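Local coordinates for hypothetical protein PA2201 (Pseudomonas aeruginosa, PDB 2FEF), which is of unknown function, although its C-terminal region resembles PoNi immunity proteins and it may protect the cell against a PoNe-type toxin, at residues 73-84 and 107-118; 141-150 and 197-205. All blocks are in the same frame, centred on the assembly; numbering follows the deposited sequence.

Contact 1: residues 73-84 and 107-118; sequences AWAWGQAAENAS and TAALWLDYSRLL
Gly77 CA sits over one face of the Tyr114 ring, 3.3 Å from its centroid and almost on the ring normal, a CH-pi contact made close by the lack of a side chain on Gly77. The ring reaches this place because Tyr114 CG is anti to the backbone N (chi1 161°), whereas Leu110, Trp111 and Leu117 hold CG anti to the carbonyl carbon. Two more CH-pi contacts involve the tryptophans. Leu117 lays one branch, CD1, over a face of the Trp76 indole, 3.4 Å from the centroid of the five-membered ring; Trp76 NE1 is hydrogen-bonded to Gly57 O. Ala80 CB does the same to Trp111, 3.5 Å from the five-membered ring centroid and again almost on the normal. With chi1 at -82°, Trp111 brings its ring over Ala80 and NE1 to Ser84 OG, to which it donates at 3.0 Å, the oxygen lying slightly out of the indole plane. Leu110 enters as a knob among Trp76, Ala79, Ala80 and Ala83, with CD1 3.8 Å from Ala83 CB and CD2 directed at Trp76 CZ3. The axes approach to 8.4 Å at 163°, a close spacing that agrees with the row of alanines and one glycine on helix 73-84. This is the packing of an antiparallel helical hairpin, here within the PA2201 N-terminal domain-like region.

Contact 2: residues 141-150 and 197-205; sequences PRTGQYPFAL and ETFHPRPFG
Phe199 carries the aliphatic part of Arg142 on one face: Arg142 CG sits 3.5 Å from the ring centroid and 2° off the normal. Phe199 CE1 lies over one face of the Arg142 guanidinium, 3.4 Å from Arg142 CZ, with the two planes 41° apart. Glu197 comes to the edge of that guanidinium and is gripped end-on, NH1 to OE2 and NH2 to OE1, each bond 2.9 Å long and each oxygen met on its syn side. The extended Arg142 chain from CG to NE carries the charged group across the phenyl ring to this carboxylate, while NE pairs with Asp176. At the edge of the His200 imidazole, NE2 donates to Pro141 O in both the ring plane and the carbonyl plane (154° at the hydrogen). NE2 faces two carbonyl oxygens, Pro141 O and Thr143 O, each 2.9 Å away, consistent with a proton there. Tyr146 touches His200 with CB and CG and Phe204 with CE2, both rings oblique to its own and lying roughly at right angles about it. Leu150 CD2 meets Phe204 CZ at 4.0 Å. One water donates to Arg142 O and Phe199 O. The chemistry runs from an exposed ion pair, through a directed imidazole-to-carbonyl bond, to an aromatic cluster in which Tyr146 and Phe204 are buried. Glu197 and Asp176, with the Phe199 ring beneath, probably fix the guanidinium in position and rotation.

From the N terminus, the chain runs along helix 66-93, turns, and returns on helix 97-127; contact 1 closes this short loop, with 22 residues between its segments. Only afterwards does contact 2 open, at the entry to helix 146-158, and it closes 46 residues later around helix 201-204. The two loops are therefore in series, neither nesting nor crossing. Their centres lie 19 Å apart, yet Phe148 joins them directly: its CD1 is 3.6 Å from both Trp111 CZ2 and Ser84 CB, and its CZ packs on Glu81 CG. Helix 146-158, with the loop that leads into it, thus links the N-terminal helical hairpin to the PoNi-like C-terminal region that contains segment 197-205.

Contact 1: residues 73-84 and 107-118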
loop_
_atom_site.group_PDB
_atom_site.type_symbol
_atom_site.label_atom_id
_atom_site.label_comp_id
_atom_site.label_asym_id
_atom_site.label_seq_id
_atom_site.Cartn_x
_atom_site.Cartn_y
_atom_site.Cartn_z
ATOM N N ALA B 73 -5.320 2.131 -16.866
ATOM C CA ALA B 73 -4.085 1.709 -17.563
ATOM C C ALA B 73 -2.850 2.118 -16.749
ATOM O O ALA B 73 -1.911 1.342 -16.601
ATOM C CB ALA B 73 -4.042 2.282 -19.015
ATOM N N TRP B 74 -2.846 3.335 -16.216
ATOM C CA TRP B 74 -1.707 3.782 -15.408
ATOM C C TRP B 74 -1.485 2.901 -14.178
ATOM O O TRP B 74 -0.344 2.661 -13.794
ATOM C CB TRP B 74 -1.828 5.267 -15.052
ATOM C CG TRP B 74 -1.787 6.199 -16.277
ATOM C CD1 TRP B 74 -1.036 6.022 -17.430
ATOM C CD2 TRP B 74 -2.484 7.436 -16.449
ATOM N NE1 TRP B 74 -1.257 7.076 -18.300
ATOM C CE2 TRP B 74 -2.146 7.944 -17.729
ATOM C CE3 TRP B 74 -3.369 8.158 -15.655
ATOM C CZ2 TRP B 74 -2.654 9.158 -18.219
ATOM C CZ3 TRP B 74 -3.900 9.382 -16.151
ATOM C CH2 TRP B 74 -3.540 9.856 -17.429
ATOM N N ALA B 75 -2.572 2.401 -13.581
ATOM C CA ALA B 75 -2.470 1.492 -12.417
ATOM C C ALA B 75 -1.794 0.168 -12.841
ATOM O O ALA B 75 -0.907 -0.368 -12.163
ATOM C CB ALA B 75 -3.865 1.244 -11.818
ATOM N N TRP B 76 -2.161 -0.326 -14.008
ATOM C CA TRP B 76 -1.518 -1.505 -14.552
ATOM C C TRP B 76 -0.056 -1.261 -14.837
ATOM O O TRP B 76 0.751 -2.143 -14.636
ATOM C CB TRP B 76 -2.208 -1.965 -15.853
ATOM C CG TRP B 76 -3.488 -2.764 -15.661
ATOM C CD1 TRP B 76 -4.702 -2.301 -15.212
ATOM C CD2 TRP B 76 -3.668 -4.152 -15.950
ATOM N NE1 TRP B 76 -5.619 -3.327 -15.196
ATOM C CE2 TRP B 76 -5.007 -4.477 -15.633
ATOM C CE3 TRP B 76 -2.808 -5.166 -16.418
ATOM C CZ2 TRP B 76 -5.542 -5.778 -15.819
ATOM C CZ3 TRP B 76 -3.332 -6.461 -16.600
ATOM C CH2 TRP B 76 -4.689 -6.756 -16.277
ATOM N N GLY B 77 0.268 -0.094 -15.378
ATOM C CA GLY B 77 1.672 0.249 -15.626
ATOM C C GLY B 77 2.492 0.264 -14.342
ATOM O O GLY B 77 3.616 -0.199 -14.319
ATOM N N GLN B 78 1.905 0.772 -13.266
ATOM C CA GLN B 78 2.593 0.731 -11.960
ATOM C C GLN B 78 2.779 -0.697 -11.488
ATOM O O GLN B 78 3.837 -1.033 -10.957
ATOM C CB GLN B 78 1.890 1.573 -10.901
ATOM C CG GLN B 78 2.815 1.716 -9.604
ATOM C CD GLN B 78 2.489 2.927 -8.760
ATOM O OE1 GLN B 78 1.423 3.599 -8.927
ATOM N NE2 GLN B 78 3.397 3.241 -7.846
ATOM N N ALA B 79 1.765 -1.541 -11.659
ATOM C CA ALA B 79 1.924 -2.953 -11.323
ATOM C C ALA B 79 3.041 -3.636 -12.118
ATOM O O ALA B 79 3.782 -4.471 -11.577
ATOM C CB ALA B 79 0.598 -3.702 -11.574
ATOM N N ALA B 80 3.113 -3.326 -13.421
ATOM C CA ALA B 80 4.196 -3.858 -14.275
ATOM C C ALA B 80 5.567 -3.448 -13.724
ATOM O O ALA B 80 6.504 -4.261 -13.686
ATOM C CB ALA B 80 4.010 -3.355 -15.725
ATOM N N GLU B 81 5.699 -2.203 -13.276
ATOM C CA GLU B 81 6.969 -1.776 -12.618
ATOM C C GLU B 81 7.254 -2.578 -11.354
ATOM O O GLU B 81 8.377 -2.953 -11.088
ATOM C CB GLU B 81 6.939 -0.267 -12.254
ATOM C CG GLU B 81 6.884 0.694 -13.454
ATOM C CD GLU B 81 7.118 2.177 -13.070
ATOM O OE1 GLU B 81 7.552 2.482 -11.938
ATOM O OE2 GLU B 81 6.839 3.035 -13.929
ATOM N N ASN B 82 6.222 -2.809 -10.547
ATOM C CA ASN B 82 6.402 -3.587 -9.315
ATOM C C ASN B 82 6.831 -5.016 -9.604
ATOM O O ASN B 82 7.628 -5.619 -8.845
ATOM C CB ASN B 82 5.087 -3.609 -8.503
ATOM C CG ASN B 82 4.672 -2.228 -7.965
ATOM O OD1 ASN B 82 5.472 -1.261 -7.868
ATOM N ND2 ASN B 82 3.396 -2.134 -7.612
ATOM N N ALA B 83 6.297 -5.584 -10.688
ATOM C CA ALA B 83 6.749 -6.920 -11.113
ATOM C C ALA B 83 8.194 -6.884 -11.591
ATOM O O ALA B 83 8.943 -7.812 -11.322
ATOM C CB ALA B 83 5.831 -7.529 -12.212
ATOM N N SER B 84 8.594 -5.840 -12.303
ATOM C CA SER B 84 10.034 -5.680 -12.637
ATOM C C SER B 84 10.940 -5.591 -11.373
ATOM O O SER B 84 12.030 -6.140 -11.363
ATOM C CB SER B 84 10.246 -4.437 -13.524
ATOM O OG SER B 84 9.833 -4.729 -14.860
ATOM N N THR B 107 6.060 -10.693 -15.444
ATOM C CA THR B 107 6.551 -9.320 -15.594
ATOM C C THR B 107 6.340 -8.877 -17.055
ATOM O O THR B 107 5.737 -7.820 -17.324
ATOM C CB THR B 107 8.025 -9.225 -15.259
ATOM O OG1 THR B 107 8.264 -9.814 -13.967
ATOM C CG2 THR B 107 8.507 -7.763 -15.312
ATOM N N ALA B 108 6.812 -9.694 -17.990
ATOM C CA ALA B 108 6.593 -9.433 -19.412
ATOM C C ALA B 108 5.100 -9.341 -19.767
ATOM O O ALA B 108 4.693 -8.430 -20.509
ATOM C CB ALA B 108 7.295 -10.504 -20.256
ATOM N N ALA B 109 4.279 -10.254 -19.230
ATOM C CA ALA B 109 2.828 -10.242 -19.513
ATOM C C ALA B 109 2.197 -8.973 -18.977
ATOM O O ALA B 109 1.371 -8.387 -19.626
ATOM C CB ALA B 109 2.153 -11.432 -18.884
ATOM N N LEU B 110 2.573 -8.549 -17.773
ATOM C CA LEU B 110 1.956 -7.353 -17.219
ATOM C C LEU B 110 2.325 -6.113 -18.026
ATOM O O LEU B 110 1.463 -5.256 -18.229
ATOM C CB LEU B 110 2.275 -7.175 -15.729
ATOM C CG LEU B 110 1.546 -8.147 -14.791
ATOM C CD1 LEU B 110 2.293 -8.097 -13.438
ATOM C CD2 LEU B 110 0.011 -7.826 -14.686
ATOM N N TRP B 111 3.593 -6.003 -18.460
ATOM C CA TRP B 111 3.977 -4.885 -19.336
ATOM C C TRP B 111 3.187 -4.848 -20.669
ATOM O O TRP B 111 2.716 -3.783 -21.097
ATOM C CB TRP B 111 5.488 -4.902 -19.596
ATOM C CG TRP B 111 6.296 -4.270 -18.487
ATOM C CD1 TRP B 111 6.980 -4.929 -17.478
ATOM C CD2 TRP B 111 6.475 -2.872 -18.249
ATOM N NE1 TRP B 111 7.597 -4.007 -16.661
ATOM C CE2 TRP B 111 7.274 -2.742 -17.087
ATOM C CE3 TRP B 111 5.999 -1.702 -18.883
ATOM C CZ2 TRP B 111 7.663 -1.483 -16.577
ATOM C CZ3 TRP B 111 6.387 -0.460 -18.385
ATOM C CH2 TRP B 111 7.201 -0.365 -17.223
ATOM N N LEU B 112 3.049 -6.017 -21.296
ATOM C CA LEU B 112 2.282 -6.182 -22.527
ATOM C C LEU B 112 0.803 -5.845 -22.306
ATOM O O LEU B 112 0.236 -5.065 -23.077
ATOM C CB LEU B 112 2.397 -7.630 -22.994
ATOM C CG LEU B 112 1.740 -7.964 -24.320
ATOM C CD1 LEU B 112 2.331 -7.070 -25.414
ATOM C CD2 LEU B 112 1.958 -9.439 -24.611
ATOM N N ASP B 113 0.189 -6.423 -21.260
ATOM C CA ASP B 113 -1.220 -6.079 -20.893
ATOM C C ASP B 113 -1.407 -4.605 -20.612
ATOM O O ASP B 113 -2.392 -3.992 -21.068
ATOM C CB ASP B 113 -1.728 -6.919 -19.703
ATOM C CG ASP B 113 -1.819 -8.447 -20.043
ATOM O OD1 ASP B 113 -1.785 -8.848 -21.229
ATOM O OD2 ASP B 113 -1.951 -9.243 -19.118
ATOM N N TYR B 114 -0.490 -4.022 -19.838
ATOM C CA TYR B 114 -0.520 -2.578 -19.644
ATOM C C TYR B 114 -0.574 -1.833 -20.974
ATOM O O TYR B 114 -1.422 -0.957 -21.164
ATOM C CB TYR B 114 0.681 -2.119 -18.788
ATOM C CG TYR B 114 1.048 -0.641 -18.872
ATOM C CD1 TYR B 114 0.102 0.363 -18.669
ATOM C CD2 TYR B 114 2.386 -0.252 -19.100
ATOM C CE1 TYR B 114 0.458 1.715 -18.754
ATOM C CE2 TYR B 114 2.743 1.091 -19.160
ATOM C CZ TYR B 114 1.790 2.062 -18.993
ATOM O OH TYR B 114 2.118 3.411 -19.034
ATOM N N SER B 115 0.346 -2.147 -21.881
ATOM C CA SER B 115 0.396 -1.417 -23.155
ATOM C C SER B 115 -0.920 -1.568 -23.945
ATOM O O SER B 115 -1.369 -0.644 -24.635
ATOM C CB SER B 115 1.583 -1.922 -23.995
ATOM O OG SER B 115 1.307 -3.194 -24.622
ATOM N N ARG B 116 -1.535 -2.744 -23.865
ATOM C CA ARG B 116 -2.797 -2.979 -24.609
ATOM C C ARG B 116 -3.953 -2.190 -24.027
ATOM O O ARG B 116 -4.792 -1.640 -24.769
ATOM C CB ARG B 116 -3.142 -4.459 -24.625
ATOM C CG ARG B 116 -2.164 -5.273 -25.478
ATOM C CD ARG B 116 -2.312 -6.724 -25.124
ATOM N NE ARG B 116 -1.557 -7.577 -26.028
ATOM C CZ ARG B 116 -1.226 -8.833 -25.745
ATOM N NH1 ARG B 116 -1.546 -9.359 -24.559
ATOM N NH2 ARG B 116 -0.538 -9.549 -26.630
ATOM N N LEU B 117 -3.990 -2.082 -22.696
ATOM C CA LEU B 117 -5.062 -1.319 -22.030
ATOM C C LEU B 117 -4.834 0.166 -22.250
ATOM O O LEU B 117 -5.788 0.937 -22.402
ATOM C CB LEU B 117 -5.131 -1.649 -20.517
ATOM C CG LEU B 117 -5.544 -3.106 -20.243
ATOM C CD1 LEU B 117 -5.323 -3.449 -18.804
ATOM C CD2 LEU B 117 -7.029 -3.264 -20.585
ATOM N N LEU B 118 -3.557 0.551 -22.288
ATOM C CA LEU B 118 -3.208 1.944 -22.551
ATOM C C LEU B 118 -3.645 2.296 -23.968
ATOM O O LEU B 118 -4.261 3.337 -24.171
ATOM C CB LEU B 118 -1.694 2.189 -22.389
ATOM C CG LEU B 118 -1.200 3.627 -22.597
ATOM C CD1 LEU B 118 -1.826 4.588 -21.588
ATOM C CD2 LEU B 118 0.357 3.642 -22.493
#

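Contact 2: residues 141-150 and 197-205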
loop_
_atom_site.group_PDB
_atom_site.type_symbol
_atom_site.label_atom_id
_atom_site.label_comp_id
_atom_site.label_asym_id
_atom_site.label_seq_id
_atom_site.Cartn_x
_atom_site.Cartn_y
_atom_site.Cartn_z
ATOM N N PRO B 141 11.773 4.454 -23.895
ATOM C CA PRO B 141 13.171 4.186 -23.557
ATOM C C PRO B 141 14.061 5.424 -23.664
ATOM O O PRO B 141 15.112 5.460 -23.072
ATOM C CB PRO B 141 13.584 3.160 -24.618
ATOM C CG PRO B 141 12.328 2.505 -24.995
ATOM C CD PRO B 141 11.397 3.721 -25.119
ATOM N N ARG B 142 13.615 6.459 -24.382
ATOM C CA ARG B 142 14.423 7.697 -24.468
ATOM C C ARG B 142 14.485 8.442 -23.136
ATOM O O ARG B 142 15.386 9.285 -22.914
ATOM C CB ARG B 142 13.892 8.616 -25.585
ATOM C CG ARG B 142 14.328 8.151 -26.968
ATOM C CD ARG B 142 13.563 8.923 -28.078
ATOM N NE ARG B 142 13.716 8.244 -29.364
ATOM C CZ ARG B 142 14.740 8.431 -30.186
ATOM N NH1 ARG B 142 15.698 9.299 -29.882
ATOM N NH2 ARG B 142 14.813 7.752 -31.318
ATOM N N THR B 143 13.519 8.152 -22.264
ATOM C CA THR B 143 13.454 8.755 -20.937
ATOM C C THR B 143 14.166 7.912 -19.862
ATOM O O THR B 143 14.801 6.913 -20.168
ATOM C CB THR B 143 12.023 8.910 -20.510
ATOM O OG1 THR B 143 11.464 7.612 -20.260
ATOM C CG2 THR B 143 11.208 9.612 -21.621
ATOM N N GLY B 144 13.988 8.299 -18.602
ATOM C CA GLY B 144 14.492 7.531 -17.462
ATOM C C GLY B 144 13.915 6.130 -17.310
ATOM O O GLY B 144 14.352 5.393 -16.442
ATOM N N GLN B 145 12.921 5.788 -18.134
ATOM C CA GLN B 145 12.308 4.463 -18.082
ATOM C C GLN B 145 13.187 3.388 -18.683
ATOM O O GLN B 145 12.895 2.206 -18.513
ATOM C CB GLN B 145 10.972 4.428 -18.831
ATOM C CG GLN B 145 9.777 4.946 -18.049
ATOM C CD GLN B 145 8.472 4.796 -18.819
ATOM O OE1 GLN B 145 8.266 5.447 -19.839
ATOM N NE2 GLN B 145 7.582 3.927 -18.328
ATOM N N TYR B 146 14.220 3.793 -19.420
ATOM C CA TYR B 146 15.098 2.857 -20.155
ATOM C C TYR B 146 15.464 1.585 -19.363
ATOM O O TYR B 146 15.447 0.515 -19.937
ATOM C CB TYR B 146 16.389 3.556 -20.589
ATOM C CG TYR B 146 17.242 2.781 -21.578
ATOM C CD1 TYR B 146 17.012 2.889 -22.966
ATOM C CD2 TYR B 146 18.328 1.997 -21.146
ATOM C CE1 TYR B 146 17.808 2.211 -23.890
ATOM C CE2 TYR B 146 19.117 1.310 -22.065
ATOM C CZ TYR B 146 18.871 1.427 -23.422
ATOM O OH TYR B 146 19.659 0.749 -24.321
ATOM N N PRO B 147 15.804 1.701 -18.063
ATOM C CA PRO B 147 16.164 0.453 -17.355
ATOM C C PRO B 147 15.067 -0.631 -17.393
ATOM O O PRO B 147 15.392 -1.779 -17.345
ATOM C CB PRO B 147 16.379 0.906 -15.917
ATOM C CG PRO B 147 16.805 2.365 -16.036
ATOM C CD PRO B 147 15.907 2.873 -17.170
ATOM N N PHE B 148 13.777 -0.271 -17.418
ATOM C CA PHE B 148 12.749 -1.337 -17.532
ATOM C C PHE B 148 12.798 -2.003 -18.884
ATOM O O PHE B 148 12.483 -3.206 -19.012
ATOM C CB PHE B 148 11.310 -0.767 -17.325
ATOM C CG PHE B 148 11.074 -0.244 -15.943
ATOM C CD1 PHE B 148 10.845 -1.113 -14.887
ATOM C CD2 PHE B 148 11.039 1.142 -15.705
ATOM C CE1 PHE B 148 10.602 -0.628 -13.575
ATOM C CE2 PHE B 148 10.776 1.664 -14.387
ATOM C CZ PHE B 148 10.575 0.770 -13.331
ATOM N N ALA B 149 13.131 -1.229 -19.927
ATOM C CA ALA B 149 13.217 -1.826 -21.278
ATOM C C ALA B 149 14.476 -2.725 -21.342
ATOM O O ALA B 149 14.445 -3.834 -21.902
ATOM C CB ALA B 149 13.262 -0.749 -22.358
ATOM N N LEU B 150 15.565 -2.247 -20.748
ATOM C CA LEU B 150 16.809 -3.047 -20.641
ATOM C C LEU B 150 16.487 -4.367 -19.935
ATOM O O LEU B 150 16.861 -5.435 -20.423
ATOM C CB LEU B 150 17.899 -2.280 -19.848
ATOM C CG LEU B 150 19.162 -3.107 -19.513
ATOM C CD1 LEU B 150 19.821 -3.552 -20.819
ATOM C CD2 LEU B 150 20.072 -2.224 -18.684
ATOM N N GLU B 197 21.761 5.275 -32.693
ATOM C CA GLU B 197 21.601 6.094 -31.494
ATOM C C GLU B 197 21.929 5.331 -30.214
ATOM O O GLU B 197 21.796 4.105 -30.144
ATOM C CB GLU B 197 20.171 6.614 -31.367
ATOM C CG GLU B 197 19.638 7.426 -32.554
ATOM C CD GLU B 197 18.224 7.927 -32.292
ATOM O OE1 GLU B 197 17.261 7.361 -32.857
ATOM O OE2 GLU B 197 18.068 8.864 -31.487
ATOM N N THR B 198 22.344 6.084 -29.202
ATOM C CA THR B 198 22.403 5.597 -27.818
ATOM C C THR B 198 21.593 6.593 -26.967
ATOM O O THR B 198 21.974 7.766 -26.841
ATOM C CB THR B 198 23.856 5.502 -27.328
ATOM O OG1 THR B 198 24.577 4.554 -28.135
ATOM C CG2 THR B 198 23.925 5.057 -25.853
ATOM N N PHE B 199 20.472 6.133 -26.411
ATOM C CA PHE B 199 19.589 7.012 -25.657
ATOM C C PHE B 199 20.214 7.574 -24.379
ATOM O O PHE B 199 19.889 8.684 -23.975
ATOM C CB PHE B 199 18.247 6.333 -25.353
ATOM C CG PHE B 199 17.438 5.992 -26.592
ATOM C CD1 PHE B 199 17.714 6.594 -27.823
ATOM C CD2 PHE B 199 16.414 5.057 -26.524
ATOM C CE1 PHE B 199 16.981 6.259 -28.961
ATOM C CE2 PHE B 199 15.661 4.738 -27.649
ATOM C CZ PHE B 199 15.945 5.338 -28.864
ATOM N N HIS B 200 21.100 6.789 -23.754
ATOM C CA HIS B 200 21.721 7.159 -22.486
ATOM C C HIS B 200 23.221 6.873 -22.578
ATOM O O HIS B 200 23.670 5.777 -22.246
ATOM C CB HIS B 200 21.038 6.396 -21.358
ATOM C CG HIS B 200 19.556 6.617 -21.327
ATOM N ND1 HIS B 200 18.986 7.673 -20.653
ATOM C CD2 HIS B 200 18.534 5.952 -21.923
ATOM C CE1 HIS B 200 17.675 7.649 -20.829
ATOM N NE2 HIS B 200 17.375 6.597 -21.574
ATOM N N PRO B 201 23.991 7.852 -23.089
ATOM C CA PRO B 201 25.396 7.664 -23.394
ATOM C C PRO B 201 26.240 7.273 -22.167
ATOM O O PRO B 201 27.287 6.654 -22.318
ATOM C CB PRO B 201 25.830 9.031 -23.963
ATOM C CG PRO B 201 24.561 9.696 -24.395
ATOM C CD PRO B 201 23.522 9.215 -23.426
ATOM N N ARG B 202 25.762 7.616 -20.973
ATOM C CA ARG B 202 26.417 7.213 -19.713
ATOM C C ARG B 202 25.452 6.234 -19.024
ATOM O O ARG B 202 24.436 6.653 -18.512
ATOM C CB ARG B 202 26.598 8.444 -18.817
ATOM C CG ARG B 202 27.805 9.351 -19.132
ATOM C CD ARG B 202 27.877 9.915 -20.550
ATOM N NE ARG B 202 26.840 10.897 -20.897
ATOM C CZ ARG B 202 26.954 11.797 -21.881
ATOM N NH1 ARG B 202 25.954 12.630 -22.135
ATOM N NH2 ARG B 202 28.065 11.866 -22.615
ATOM N N PRO B 203 25.783 4.939 -18.963
ATOM C CA PRO B 203 27.034 4.273 -19.348
ATOM C C PRO B 203 27.148 3.748 -20.783
ATOM O O PRO B 203 28.229 3.365 -21.205
ATOM C CB PRO B 203 27.070 3.073 -18.395
ATOM C CG PRO B 203 25.634 2.655 -18.244
ATOM C CD PRO B 203 24.829 3.990 -18.335
ATOM N N PHE B 204 26.041 3.701 -21.508
ATOM C CA PHE B 204 25.965 2.845 -22.689
ATOM C C PHE B 204 26.769 3.256 -23.932
ATOM O O PHE B 204 27.026 2.423 -24.801
ATOM C CB PHE B 204 24.500 2.579 -23.034
ATOM C CG PHE B 204 23.714 2.005 -21.899
ATOM C CD1 PHE B 204 22.703 2.749 -21.293
ATOM C CD2 PHE B 204 23.981 0.709 -21.426
ATOM C CE1 PHE B 204 21.973 2.221 -20.215
ATOM C CE2 PHE B 204 23.222 0.170 -20.390
ATOM C CZ PHE B 204 22.252 0.918 -19.778
ATOM N N GLY B 205 27.169 4.529 -24.012
ATOM C CA GLY B 205 28.071 4.982 -25.078
ATOM C C GLY B 205 29.419 4.279 -25.049
ATOM O O GLY B 205 30.092 4.195 -26.075
HETATM O O HOH W 1 17.491 9.735 -24.666
#